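Local coordinates for protein L-threonine-O-3-phosphate decarboxylase (Porphyromonas gingivalis, PDB 3FKD) that probably uses pyridoxal 5'-phosphate to decarboxylate L-threonine O-3-phosphate, as a member of the class I and II aminotransferase family, at residues Glu291-Ile304 with Gln329-Lys341. Numbering follows the deposited sequence.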
loop_
_atom_site.group_PDB
_atom_site.type_symbol
_atom_site.label_atom_id
_atom_site.label_comp_id
_atom_site.label_asym_id
_atom_site.label_seq_id
_atom_site.Cartn_x
_atom_site.Cartn_y
_atom_site.Cartn_z
ATOM N N GLU A 291 31.557 -8.969 6.436
ATOM C CA GLU A 291 32.894 -8.368 6.322
ATOM C C GLU A 291 33.092 -7.584 5.019
ATOM O O GLU A 291 33.489 -6.436 5.043
ATOM C CB GLU A 291 33.987 -9.417 6.436
ATOM C CG GLU A 291 34.310 -9.852 7.848
ATOM C CD GLU A 291 35.256 -11.073 7.872
ATOM O OE1 GLU A 291 36.011 -11.267 6.873
ATOM O OE2 GLU A 291 35.244 -11.833 8.873
ATOM N N LEU A 292 32.825 -8.226 3.890
ATOM C CA LEU A 292 33.006 -7.595 2.585
ATOM C C LEU A 292 32.200 -6.307 2.420
ATOM O O LEU A 292 32.726 -5.319 1.896
ATOM C CB LEU A 292 32.684 -8.563 1.440
ATOM C CG LEU A 292 33.028 -8.082 0.016
ATOM C CD1 LEU A 292 34.489 -7.627 -0.135
ATOM C CD2 LEU A 292 32.730 -9.171 -0.997
ATOM N N LYS A 293 30.950 -6.324 2.890
ATOM C CA LYS A 293 29.995 -5.243 2.656
ATOM C C LYS A 293 30.331 -3.960 3.428
ATOM O O LYS A 293 30.078 -2.842 2.960
ATOM C CB LYS A 293 28.565 -5.707 3.008
ATOM C CG LYS A 293 27.550 -4.585 3.103
ATOM C CD LYS A 293 26.186 -5.051 3.652
ATOM C CE LYS A 293 25.110 -3.915 3.613
ATOM N NZ LYS A 293 24.042 -4.171 4.608
ATOM N N LYS A 294 30.871 -4.141 4.623
ATOM C CA LYS A 294 31.297 -3.041 5.469
ATOM C C LYS A 294 32.537 -2.304 4.908
ATOM O O LYS A 294 32.651 -1.078 4.993
ATOM C CB LYS A 294 31.584 -3.594 6.855
ATOM C CG LYS A 294 32.089 -2.582 7.820
ATOM C CD LYS A 294 33.143 -3.188 8.749
ATOM C CE LYS A 294 33.257 -2.400 10.037
ATOM N NZ LYS A 294 32.126 -2.753 10.935
ATOM N N TYR A 295 33.453 -3.074 4.337
ATOM C CA TYR A 295 34.687 -2.570 3.731
ATOM C C TYR A 295 34.412 -1.751 2.446
ATOM O O TYR A 295 34.732 -0.568 2.362
ATOM C CB TYR A 295 35.544 -3.786 3.402
ATOM C CG TYR A 295 36.824 -3.508 2.660
ATOM C CD1 TYR A 295 37.999 -3.219 3.359
ATOM C CD2 TYR A 295 36.881 -3.570 1.268
ATOM C CE1 TYR A 295 39.188 -2.978 2.705
ATOM C CE2 TYR A 295 38.069 -3.322 0.599
ATOM C CZ TYR A 295 39.223 -3.029 1.332
ATOM O OH TYR A 295 40.420 -2.775 0.704
HETATM N N MSE A 296 33.819 -2.413 1.457
HETATM C CA MSE A 296 33.324 -1.794 0.258
HETATM C C MSE A 296 32.553 -0.486 0.528
HETATM O O MSE A 296 32.698 0.482 -0.194
HETATM C CB MSE A 296 32.453 -2.800 -0.488
HETATM C CG MSE A 296 33.180 -4.077 -0.843
HETATM SE SE MSE A 296 34.683 -3.754 -2.104
HETATM C CE MSE A 296 33.605 -3.499 -3.741
ATOM N N LEU A 297 31.762 -0.464 1.591
ATOM C CA LEU A 297 31.015 0.732 1.946
ATOM C C LEU A 297 31.912 1.790 2.582
ATOM O O LEU A 297 32.033 2.901 2.075
ATOM C CB LEU A 297 29.808 0.422 2.847
ATOM C CG LEU A 297 28.943 1.676 3.048
ATOM C CD1 LEU A 297 28.315 2.114 1.744
ATOM C CD2 LEU A 297 27.909 1.505 4.097
ATOM N N GLU A 298 32.568 1.436 3.674
ATOM C CA GLU A 298 33.461 2.367 4.353
ATOM C C GLU A 298 34.726 2.757 3.580
ATOM O O GLU A 298 35.039 3.941 3.462
ATOM C CB GLU A 298 33.787 1.837 5.746
ATOM C CG GLU A 298 32.518 1.773 6.557
ATOM C CD GLU A 298 32.601 0.848 7.770
ATOM O OE1 GLU A 298 33.734 0.388 8.129
ATOM O OE2 GLU A 298 31.514 0.587 8.360
ATOM N N GLU A 299 35.437 1.780 3.036
ATOM C CA GLU A 299 36.677 2.087 2.327
ATOM C C GLU A 299 36.423 2.647 0.933
ATOM O O GLU A 299 37.069 3.589 0.497
ATOM C CB GLU A 299 37.575 0.852 2.216
ATOM C CG GLU A 299 38.119 0.409 3.528
ATOM C CD GLU A 299 38.506 1.587 4.410
ATOM O OE1 GLU A 299 39.326 2.444 3.951
ATOM O OE2 GLU A 299 37.985 1.652 5.563
ATOM N N TYR A 300 35.470 2.065 0.233
ATOM C CA TYR A 300 35.339 2.371 -1.175
ATOM C C TYR A 300 33.966 2.951 -1.627
ATOM O O TYR A 300 33.735 3.109 -2.819
ATOM C CB TYR A 300 35.719 1.121 -1.968
ATOM C CG TYR A 300 37.212 0.932 -2.108
ATOM C CD1 TYR A 300 37.905 1.547 -3.151
ATOM C CD2 TYR A 300 37.934 0.133 -1.216
ATOM C CE1 TYR A 300 39.256 1.390 -3.304
ATOM C CE2 TYR A 300 39.297 -0.024 -1.353
ATOM C CZ TYR A 300 39.958 0.606 -2.404
ATOM O OH TYR A 300 41.323 0.464 -2.581
ATOM N N ASN A 301 33.066 3.257 -0.685
ATOM C CA ASN A 301 31.812 3.938 -1.031
ATOM C C ASN A 301 30.899 3.163 -1.961
ATOM O O ASN A 301 30.148 3.753 -2.734
ATOM C CB ASN A 301 32.125 5.249 -1.722
ATOM C CG ASN A 301 32.877 6.203 -0.828
ATOM O OD1 ASN A 301 32.348 6.633 0.226
ATOM N ND2 ASN A 301 34.127 6.553 -1.230
HETATM N N MSE A 302 30.977 1.841 -1.889
HETATM C CA MSE A 302 30.187 0.975 -2.735
HETATM C C MSE A 302 29.279 0.100 -1.905
HETATM O O MSE A 302 29.731 -0.569 -0.973
HETATM C CB MSE A 302 31.096 0.099 -3.577
HETATM C CG MSE A 302 31.655 0.815 -4.772
HETATM SE SE MSE A 302 33.110 -0.162 -5.639
HETATM C CE MSE A 302 34.615 1.026 -5.191
ATOM N N LEU A 303 28.006 0.068 -2.265
ATOM C CA LEU A 303 27.088 -0.807 -1.564
ATOM C C LEU A 303 26.866 -2.146 -2.264
ATOM O O LEU A 303 26.686 -2.206 -3.459
ATOM C CB LEU A 303 25.746 -0.107 -1.225
ATOM C CG LEU A 303 24.887 -0.885 -0.208
ATOM C CD1 LEU A 303 25.559 -0.924 1.154
ATOM C CD2 LEU A 303 23.486 -0.306 -0.045
ATOM N N ILE A 304 26.869 -3.220 -1.481
ATOM C CA ILE A 304 26.610 -4.564 -1.987
ATOM C C ILE A 304 25.521 -5.197 -1.131
ATOM O O ILE A 304 25.318 -4.771 -0.006
ATOM C CB ILE A 304 27.884 -5.447 -1.941
ATOM C CG1 ILE A 304 28.241 -5.812 -0.505
ATOM C CG2 ILE A 304 29.022 -4.706 -2.510
ATOM C CD1 ILE A 304 29.362 -6.734 -0.400
ATOM N N GLN A 329 34.736 -1.739 -13.197
ATOM C CA GLN A 329 36.186 -1.826 -13.194
ATOM C C GLN A 329 36.681 -1.444 -11.793
ATOM O O GLN A 329 37.428 -2.176 -11.141
ATOM C CB GLN A 329 36.773 -0.921 -14.288
ATOM C CG GLN A 329 38.268 -1.129 -14.578
ATOM C CD GLN A 329 38.592 -2.461 -15.297
ATOM O OE1 GLN A 329 37.817 -3.433 -15.222
ATOM N NE2 GLN A 329 39.748 -2.503 -15.998
ATOM N N LEU A 330 36.201 -0.311 -11.314
ATOM C CA LEU A 330 36.603 0.211 -10.027
ATOM C C LEU A 330 36.114 -0.635 -8.828
ATOM O O LEU A 330 36.643 -0.522 -7.713
ATOM C CB LEU A 330 36.088 1.627 -9.925
ATOM C CG LEU A 330 36.357 2.371 -8.635
ATOM C CD1 LEU A 330 37.785 2.109 -8.176
ATOM C CD2 LEU A 330 36.074 3.864 -8.882
ATOM N N PHE A 331 35.121 -1.488 -9.052
ATOM C CA PHE A 331 34.675 -2.395 -8.010
ATOM C C PHE A 331 35.610 -3.601 -7.925
ATOM O O PHE A 331 35.809 -4.178 -6.864
ATOM C CB PHE A 331 33.227 -2.821 -8.275
ATOM C CG PHE A 331 32.778 -3.995 -7.470
ATOM C CD1 PHE A 331 31.812 -3.850 -6.501
ATOM C CD2 PHE A 331 33.307 -5.252 -7.697
ATOM C CE1 PHE A 331 31.381 -4.950 -5.762
ATOM C CE2 PHE A 331 32.899 -6.349 -6.960
ATOM C CZ PHE A 331 31.938 -6.202 -6.000
ATOM N N ILE A 332 36.187 -3.971 -9.062
ATOM C CA ILE A 332 37.176 -5.044 -9.101
ATOM C C ILE A 332 38.465 -4.742 -8.290
ATOM O O ILE A 332 39.012 -5.623 -7.642
ATOM C CB ILE A 332 37.555 -5.377 -10.536
ATOM C CG1 ILE A 332 36.339 -5.882 -11.288
ATOM C CG2 ILE A 332 38.698 -6.417 -10.563
ATOM C CD1 ILE A 332 36.178 -7.354 -11.164
ATOM N N LYS A 333 38.957 -3.509 -8.338
ATOM C CA LYS A 333 40.083 -3.128 -7.496
ATOM C C LYS A 333 39.629 -3.131 -6.046
ATOM O O LYS A 333 40.256 -3.754 -5.191
ATOM C CB LYS A 333 40.609 -1.764 -7.904
ATOM C CG LYS A 333 40.933 -1.737 -9.377
ATOM C CD LYS A 333 41.944 -0.657 -9.772
ATOM C CE LYS A 333 42.471 -0.932 -11.181
ATOM N NZ LYS A 333 42.838 0.318 -11.939
ATOM N N ALA A 334 38.524 -2.450 -5.781
ATOM C CA ALA A 334 37.956 -2.415 -4.454
ATOM C C ALA A 334 37.995 -3.817 -3.861
ATOM O O ALA A 334 38.440 -4.014 -2.741
ATOM C CB ALA A 334 36.538 -1.900 -4.514
ATOM N N LEU A 335 37.538 -4.797 -4.624
ATOM C CA LEU A 335 37.498 -6.173 -4.150
ATOM C C LEU A 335 38.919 -6.817 -3.976
ATOM O O LEU A 335 39.257 -7.375 -2.911
ATOM C CB LEU A 335 36.600 -6.995 -5.083
ATOM C CG LEU A 335 36.341 -8.458 -4.729
ATOM C CD1 LEU A 335 35.911 -8.570 -3.301
ATOM C CD2 LEU A 335 35.310 -9.034 -5.681
ATOM N N GLU A 336 39.721 -6.739 -5.031
ATOM C CA GLU A 336 41.097 -7.207 -5.016
ATOM C C GLU A 336 41.808 -6.710 -3.768
ATOM O O GLU A 336 42.500 -7.461 -3.079
ATOM C CB GLU A 336 41.825 -6.710 -6.262
ATOM C CG GLU A 336 43.037 -7.513 -6.565
ATOM C CD GLU A 336 43.391 -7.498 -8.053
ATOM O OE1 GLU A 336 42.700 -6.765 -8.828
ATOM O OE2 GLU A 336 44.352 -8.230 -8.433
ATOM N N THR A 337 41.610 -5.437 -3.474
ATOM C CA THR A 337 42.189 -4.834 -2.295
ATOM C C THR A 337 41.721 -5.519 -1.008
ATOM O O THR A 337 42.486 -5.689 -0.052
ATOM C CB THR A 337 41.841 -3.354 -2.275
ATOM O OG1 THR A 337 42.520 -2.736 -3.368
ATOM C CG2 THR A 337 42.307 -2.709 -0.996
ATOM N N PHE A 338 40.452 -5.899 -0.996
ATOM C CA PHE A 338 39.907 -6.652 0.110
ATOM C C PHE A 338 40.650 -7.992 0.252
ATOM O O PHE A 338 41.253 -8.282 1.269
ATOM C CB PHE A 338 38.406 -6.891 -0.070
ATOM C CG PHE A 338 37.780 -7.700 1.056
ATOM C CD1 PHE A 338 37.563 -7.126 2.305
ATOM C CD2 PHE A 338 37.424 -9.032 0.868
ATOM C CE1 PHE A 338 36.995 -7.859 3.332
ATOM C CE2 PHE A 338 36.862 -9.770 1.898
ATOM C CZ PHE A 338 36.651 -9.187 3.130
ATOM N N LEU A 339 40.603 -8.788 -0.796
ATOM C CA LEU A 339 41.128 -10.123 -0.745
ATOM C C LEU A 339 42.528 -10.140 -0.149
ATOM O O LEU A 339 42.857 -11.025 0.648
ATOM C CB LEU A 339 41.116 -10.732 -2.141
ATOM C CG LEU A 339 39.697 -10.976 -2.667
ATOM C CD1 LEU A 339 39.717 -11.514 -4.104
ATOM C CD2 LEU A 339 38.926 -11.913 -1.707
ATOM N N GLU A 340 43.352 -9.154 -0.494
ATOM C CA GLU A 340 44.720 -9.180 -0.003
ATOM C C GLU A 340 44.830 -8.913 1.500
ATOM O O GLU A 340 45.932 -8.821 2.033
ATOM C CB GLU A 340 45.621 -8.252 -0.815
ATOM C CG GLU A 340 45.568 -6.806 -0.423
ATOM C CD GLU A 340 45.770 -5.897 -1.639
ATOM O OE1 GLU A 340 45.655 -6.404 -2.795
ATOM O OE2 GLU A 340 46.026 -4.677 -1.444
ATOM N N LYS A 341 43.689 -8.841 2.186
ATOM C CA LYS A 341 43.659 -8.547 3.622
ATOM C C LYS A 341 43.070 -9.691 4.430
ATOM O O LYS A 341 42.886 -10.790 3.917
ATOM C CB LYS A 341 42.868 -7.268 3.889
ATOM C CG LYS A 341 43.450 -6.040 3.242
ATOM C CD LYS A 341 42.489 -4.878 3.396
ATOM C CE LYS A 341 41.943 -4.836 4.827
ATOM N NZ LYS A 341 42.979 -4.399 5.821
#
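Apolar and aromatic packing joins residues 291-298 of a helix, with the turn and strand that follow it, to residues 329-339 of the chain's last helix. The two helix segments run at 124° to each other, their axes 10.3 Å apart at closest approach. Three side chains converge on Ala334: its CA lies over the centre of the Tyr300 ring, 3.9 Å from the centroid and 1° off the ring normal, a CH-pi contact, while the selenomethionine methyls of Met296 and Met302 both reach its CB. Bent at chi2 and chi3, Met296 carries its CE over one face of the Phe331 ring, 3.6 Å from the centroid. The SE of Met302 approaches that ring obliquely, and Phe20 and Phe260 add further aromatic contacts to it. Toward the C-terminal end, Phe338 directs its edge at a face of Tyr295, with centroids 5.2 Å apart and planes at 60°; Glu299 CB sits over the opposite face. Leu292 CD1 in turn rests on a face of Phe338, 3.6 Å from its centroid. On the sheet side, Leu292 and Phe338 touch Leu284 of strand 279-284, and Phe331 touches Ile320 of strand 317-321. Such helix packing against a small mixed sheet is consistent with the small domain of fold-type I pyridoxal phosphate enzymes, as in the aspartate aminotransferase family.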